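Local coordinates for protein Ifi204 (Mus musculus domesticus, PDB 5YZW) that probably binds DNA through its HIN domain, serving as an interferon-inducible DNA sensor of the PYHIN family in innate immunity, at residues 67-72 with 77-82; 35-40 with 44-49. All coordinates share one frame; numbering follows the deposited sequence.

Contact 1. Residues 67-72 with 77-82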
loop_
_atom_site.group_PDB
_atom_site.type_symbol
_atom_site.label_atom_id
_atom_site.label_comp_id
_atom_site.label_asym_id
_atom_site.label_seq_id
_atom_site.Cartn_x
_atom_site.Cartn_y
_atom_site.Cartn_z
ATOM N N ASP A 67 -16.223 10.664 7.207
ATOM C CA ASP A 67 -15.229 11.529 7.827
ATOM C C ASP A 67 -13.812 11.036 7.576
ATOM O O ASP A 67 -13.100 10.704 8.533
ATOM C CB ASP A 67 -15.496 11.655 9.328
ATOM C CG ASP A 67 -16.839 12.309 9.624
ATOM O OD1 ASP A 67 -16.993 13.517 9.326
ATOM O OD2 ASP A 67 -17.742 11.616 10.139
ATOM N N TYR A 68 -13.405 10.973 6.316
ATOM C CA TYR A 68 -12.102 10.465 5.932
ATOM C C TYR A 68 -11.299 11.608 5.338
ATOM O O TYR A 68 -11.842 12.657 4.984
ATOM C CB TYR A 68 -12.235 9.305 4.939
ATOM C CG TYR A 68 -12.982 9.635 3.650
ATOM C CD1 TYR A 68 -12.302 10.121 2.536
ATOM C CD2 TYR A 68 -14.355 9.440 3.539
ATOM C CE1 TYR A 68 -12.961 10.416 1.354
ATOM C CE2 TYR A 68 -15.034 9.733 2.337
ATOM C CZ TYR A 68 -14.330 10.215 1.264
ATOM O OH TYR A 68 -14.954 10.518 0.079
ATOM N N PHE A 69 -9.998 11.406 5.251
ATOM C CA PHE A 69 -9.090 12.458 4.836
ATOM C C PHE A 69 -8.293 11.994 3.631
ATOM O O PHE A 69 -7.860 10.835 3.581
ATOM C CB PHE A 69 -8.136 12.837 5.957
ATOM C CG PHE A 69 -8.798 13.526 7.102
ATOM C CD1 PHE A 69 -9.451 12.797 8.081
ATOM C CD2 PHE A 69 -8.762 14.911 7.202
ATOM C CE1 PHE A 69 -10.068 13.436 9.136
ATOM C CE2 PHE A 69 -9.369 15.557 8.257
ATOM C CZ PHE A 69 -10.026 14.818 9.226
ATOM N N GLY A 70 -8.115 12.890 2.674
ATOM C CA GLY A 70 -7.255 12.645 1.536
ATOM C C GLY A 70 -5.896 13.260 1.781
ATOM O O GLY A 70 -5.786 14.454 2.060
ATOM N N CYS A 71 -4.854 12.439 1.679
ATOM C CA CYS A 71 -3.497 12.896 1.957
ATOM C C CYS A 71 -2.546 12.040 1.136
ATOM O O CYS A 71 -2.621 10.814 1.204
ATOM C CB CYS A 71 -3.166 12.788 3.463
ATOM S SG CYS A 71 -1.501 13.418 3.841
ATOM N N ASN A 72 -1.712 12.689 0.321
ATOM C CA ASN A 72 -0.681 12.014 -0.464
ATOM C C ASN A 72 -1.253 10.912 -1.356
ATOM O O ASN A 72 -0.590 9.907 -1.619
ATOM C CB ASN A 72 0.408 11.445 0.446
ATOM C CG ASN A 72 1.123 12.522 1.236
ATOM O OD1 ASN A 72 1.415 13.604 0.717
ATOM N ND2 ASN A 72 1.410 12.232 2.499
ATOM N N ILE A 77 -8.314 6.950 7.386
ATOM C CA ILE A 77 -9.377 6.669 8.350
ATOM C C ILE A 77 -8.753 6.634 9.739
ATOM O O ILE A 77 -7.859 5.818 10.001
ATOM C CB ILE A 77 -10.067 5.329 8.058
ATOM C CG1 ILE A 77 -10.650 5.319 6.641
ATOM C CG2 ILE A 77 -11.127 5.059 9.110
ATOM C CD1 ILE A 77 -11.309 4.014 6.258
ATOM N N TYR A 78 -9.240 7.484 10.636
ATOM C CA TYR A 78 -8.643 7.629 11.956
ATOM C C TYR A 78 -9.476 7.052 13.098
ATOM O O TYR A 78 -8.957 6.932 14.213
ATOM C CB TYR A 78 -8.366 9.114 12.223
ATOM C CG TYR A 78 -7.214 9.636 11.391
ATOM C CD1 TYR A 78 -5.903 9.363 11.754
ATOM C CD2 TYR A 78 -7.434 10.371 10.227
ATOM C CE1 TYR A 78 -4.847 9.822 11.001
ATOM C CE2 TYR A 78 -6.367 10.840 9.459
ATOM C CZ TYR A 78 -5.082 10.555 9.854
ATOM O OH TYR A 78 -4.006 10.997 9.114
ATOM N N ARG A 79 -10.739 6.696 12.867
ATOM C CA ARG A 79 -11.621 6.232 13.939
ATOM C C ARG A 79 -12.506 5.089 13.461
ATOM O O ARG A 79 -12.968 5.092 12.318
ATOM C CB ARG A 79 -12.539 7.353 14.462
ATOM C CG ARG A 79 -11.823 8.497 15.171
ATOM C CD ARG A 79 -12.600 9.816 15.020
ATOM N NE ARG A 79 -11.696 10.946 14.783
ATOM C CZ ARG A 79 -11.451 11.483 13.586
ATOM N NH1 ARG A 79 -12.046 11.004 12.501
ATOM N NH2 ARG A 79 -10.610 12.505 13.472
ATOM N N ALA A 80 -12.785 4.145 14.368
ATOM C CA ALA A 80 -13.719 3.060 14.077
ATOM C C ALA A 80 -15.097 3.582 13.655
ATOM O O ALA A 80 -15.753 2.988 12.789
ATOM C CB ALA A 80 -13.853 2.145 15.301
ATOM N N SER A 81 -15.548 4.696 14.242
ATOM C CA SER A 81 -16.866 5.243 13.907
ATOM C C SER A 81 -16.980 5.685 12.452
ATOM O O SER A 81 -18.098 5.955 11.994
ATOM C CB SER A 81 -17.209 6.436 14.814
ATOM O OG SER A 81 -16.082 7.287 14.963
ATOM N N CYS A 82 -15.865 5.756 11.720
ATOM C CA CYS A 82 -15.900 6.207 10.333
ATOM C C CYS A 82 -16.528 5.186 9.392
ATOM O O CYS A 82 -16.864 5.539 8.258
ATOM C CB CYS A 82 -14.473 6.512 9.820
ATOM S SG CYS A 82 -13.536 7.789 10.724
HETATM O O HOH W 1 -10.777 9.550 10.071
#
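At the outer end of the first OB-type barrel of this HIN domain, strand 62-71 meets the turn that leaves strand 74-77, and Phe69 and Tyr78 carry the apolar half of that meeting. Their rings form an offset edge-to-face pair: the centroids lie 5.8 Å apart, the planes stand at 76°, and the edge of Tyr78 is directed toward the face of Phe69. The closest approach is between Phe69 CD1 and Tyr78 CD2, at 3.8 Å. Both CG atoms lie anti to their carbonyl carbons (chi1 -69° in Phe69, -72° in Tyr78), and the two side chains cross at about a right angle.

No direct hydrogen bond joins the segments; water 1 makes the polar link. It donates to Asp67 O over 3.0 Å and accepts a hydrogen bond from Tyr78 N at 2.6 Å, so it bridges a carbonyl and an amide too far apart to bond directly. Cys82 SG also approaches that carbonyl, 3.7 Å from Asp67 O.

Arg79 folds back over its neighbour, its chain bent at chi3. One face of the guanidinium lies against Tyr78 CB, which sits 4.0 Å above the plane, while NH2 comes within 4.5 Å of Phe69 CE1. The carboxylate of Asp67 is not in contact with this guanidinium; in the conformer given, its OD1 bonds to His6, whose ring also meets Phe69.

Within the turn, Cys82 N bonds to Arg79 O at 3.0 Å, in keeping with the short 3-10 segment 80-82. Asp67 and Tyr68 both face His7, forming a G1 beta bulge in the antiparallel pairing of strands 6-7 and 62-71; the contact thus joins a bulged strand of the OB-type barrel to the surface loop after strand 74-77.

Contact 2. Residues 35-40 with 44-49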
loop_
_atom_site.group_PDB
_atom_site.type_symbol
_atom_site.label_atom_id
_atom_site.label_comp_id
_atom_site.label_asym_id
_atom_site.label_seq_id
_atom_site.Cartn_x
_atom_site.Cartn_y
_atom_site.Cartn_z
ATOM N N ALA A 35 -5.350 -0.918 2.832
ATOM C CA ALA A 35 -6.414 -1.594 2.110
ATOM C C ALA A 35 -6.539 -0.974 0.731
ATOM O O ALA A 35 -6.266 0.218 0.542
ATOM C CB ALA A 35 -7.772 -1.495 2.836
ATOM N N THR A 36 -6.947 -1.795 -0.231
ATOM C CA THR A 36 -7.418 -1.327 -1.527
ATOM C C THR A 36 -8.928 -1.549 -1.593
ATOM O O THR A 36 -9.407 -2.628 -1.219
ATOM C CB THR A 36 -6.689 -2.064 -2.652
ATOM O OG1 THR A 36 -5.301 -1.705 -2.610
ATOM C CG2 THR A 36 -7.248 -1.663 -4.005
ATOM N N VAL A 37 -9.684 -0.511 -1.970
ATOM C CA VAL A 37 -11.148 -0.587 -2.026
ATOM C C VAL A 37 -11.607 0.007 -3.350
ATOM O O VAL A 37 -10.834 0.641 -4.068
ATOM C CB VAL A 37 -11.856 0.130 -0.856
ATOM C CG1 VAL A 37 -11.423 -0.428 0.487
ATOM C CG2 VAL A 37 -11.675 1.650 -0.931
ATOM N N ALA A 38 -12.891 -0.197 -3.667
ATOM C CA ALA A 38 -13.392 0.243 -4.964
ATOM C C ALA A 38 -14.859 0.633 -4.881
ATOM O O ALA A 38 -15.659 -0.071 -4.258
ATOM C CB ALA A 38 -13.229 -0.848 -6.025
ATOM N N THR A 39 -15.202 1.757 -5.513
ATOM C CA THR A 39 -16.576 2.009 -5.948
ATOM C C THR A 39 -16.798 1.235 -7.238
ATOM O O THR A 39 -15.936 0.476 -7.681
ATOM C CB THR A 39 -16.843 3.494 -6.156
ATOM O OG1 THR A 39 -16.011 3.980 -7.215
ATOM C CG2 THR A 39 -16.602 4.304 -4.881
ATOM N N GLU A 40 -17.953 1.424 -7.878
ATOM C CA GLU A 40 -18.174 0.769 -9.164
ATOM C C GLU A 40 -17.281 1.312 -10.282
ATOM O O GLU A 40 -17.055 0.602 -11.269
ATOM C CB GLU A 40 -19.656 0.889 -9.556
ATOM C CG GLU A 40 -20.573 0.415 -8.431
ATOM C CD GLU A 40 -21.962 -0.030 -8.906
ATOM O OE1 GLU A 40 -22.084 -1.108 -9.535
ATOM O OE2 GLU A 40 -22.936 0.701 -8.621
ATOM N N PHE A 44 -9.486 3.012 -4.579
ATOM C CA PHE A 44 -8.832 3.912 -3.644
ATOM C C PHE A 44 -7.879 3.124 -2.770
ATOM O O PHE A 44 -8.179 1.993 -2.363
ATOM C CB PHE A 44 -9.853 4.650 -2.774
ATOM C CG PHE A 44 -10.841 5.474 -3.572
ATOM C CD1 PHE A 44 -12.006 4.917 -4.057
ATOM C CD2 PHE A 44 -10.554 6.794 -3.884
ATOM C CE1 PHE A 44 -12.901 5.680 -4.801
ATOM C CE2 PHE A 44 -11.434 7.557 -4.634
ATOM C CZ PHE A 44 -12.611 7.005 -5.081
ATOM N N ARG A 45 -6.736 3.733 -2.465
ATOM C CA ARG A 45 -5.799 3.171 -1.506
ATOM C C ARG A 45 -6.047 3.814 -0.149
ATOM O O ARG A 45 -6.091 5.039 -0.039
ATOM C CB ARG A 45 -4.362 3.387 -1.989
ATOM C CG ARG A 45 -3.926 2.289 -2.916
ATOM C CD ARG A 45 -2.761 2.710 -3.815
ATOM N NE ARG A 45 -2.490 1.693 -4.829
ATOM C CZ ARG A 45 -1.342 1.574 -5.489
ATOM N NH1 ARG A 45 -0.340 2.412 -5.245
ATOM N NH2 ARG A 45 -1.198 0.615 -6.392
ATOM N N VAL A 46 -6.254 2.982 0.867
ATOM C CA VAL A 46 -6.743 3.402 2.172
ATOM C C VAL A 46 -5.681 3.116 3.220
ATOM O O VAL A 46 -5.129 2.009 3.266
ATOM C CB VAL A 46 -8.052 2.675 2.545
ATOM C CG1 VAL A 46 -8.565 3.159 3.905
ATOM C CG2 VAL A 46 -9.101 2.899 1.465
ATOM N N LYS A 47 -5.446 4.094 4.088
ATOM C CA LYS A 47 -4.644 3.944 5.292
ATOM C C LYS A 47 -5.576 3.969 6.494
ATOM O O LYS A 47 -6.257 4.974 6.737
ATOM C CB LYS A 47 -3.614 5.064 5.389
ATOM C CG LYS A 47 -2.374 4.832 4.531
ATOM C CD LYS A 47 -1.576 6.137 4.363
ATOM C CE LYS A 47 -0.217 5.899 3.678
ATOM N NZ LYS A 47 0.537 7.173 3.616
ATOM N N VAL A 48 -5.614 2.865 7.233
ATOM C CA VAL A 48 -6.503 2.688 8.374
ATOM C C VAL A 48 -5.654 2.781 9.627
ATOM O O VAL A 48 -4.832 1.892 9.900
ATOM C CB VAL A 48 -7.252 1.354 8.300
ATOM C CG1 VAL A 48 -8.119 1.165 9.539
ATOM C CG2 VAL A 48 -8.095 1.309 7.011
ATOM N N PHE A 49 -5.838 3.864 10.391
ATOM C CA PHE A 49 -5.053 4.091 11.602
ATOM C C PHE A 49 -5.759 3.674 12.892
ATOM O O PHE A 49 -5.140 3.743 13.961
ATOM C CB PHE A 49 -4.645 5.567 11.690
ATOM C CG PHE A 49 -3.732 6.002 10.579
ATOM C CD1 PHE A 49 -2.396 5.616 10.571
ATOM C CD2 PHE A 49 -4.212 6.773 9.526
ATOM C CE1 PHE A 49 -1.544 6.008 9.544
ATOM C CE2 PHE A 49 -3.368 7.165 8.504
ATOM C CZ PHE A 49 -2.027 6.781 8.517
HETATM O O HOH W 2 -4.087 -0.706 -5.431
#
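Val37 and Val46 meet through their CG2 methyls, 3.7 Å apart, with the two side chains crossing at about a right angle. Val37 CG2 projects between its own backbone N and carbonyl carbon, and there it dips into the hollow bounded by Val46 CG2 and Phe44 CB, the latter at 4.0 Å. The small Ala35 lies on the same face, its CB 4.2 Å from Val46 CB.

These side chains sit on the antiparallel hairpin of strands 30-38 and 43-48, part of the HIN domain's first OB-type barrel. Ala35-Val46 and Val37-Phe44 are hydrogen-bonded pairs; the bond from Val37 N to Phe44 O, 2.9 Å long, is nearly straight at 168°. From Phe44 N to Val37 O the donor is tilted 31° from the carbonyl plane. The ladder is strongly twisted, its strand axes running at 135°.

Beyond the last bridge, Thr39 CG2 comes to the edge of the Phe44 ring, 3.9 Å from CE1, while its OG1 turns to Glu42 N in the hairpin's turn. The reverse face carries the non-hydrogen-bonded pair Thr36-Arg45, where water 2 accepts from Arg45 NE at 2.9 Å, in the guanidinium plane, and hydrogen-bonds to Thr36 OG1.

How the contacts relate
Both contacts reach the same curled sheet, their centres 11 Å apart, but they sit at different depths. Contact 2 is partly buried and joins adjacent strands by a regular backbone ladder with aliphatic packing; contact 1 lies at the surface, where a water bridge and an aromatic pair span segments that share no direct hydrogen bond. The two contacts are joined where strand 43-48 pairs in parallel with strand 74-77: probable hydrogen bonds link Ile77 N to Lys47 O and Ile77 O to Phe49 N. Side chains continue the junction, Ile77 CD1 packing against Val46 CG1 at 3.7 Å on the buried side, and the Tyr78 ring lying nearly parallel to that of Phe49.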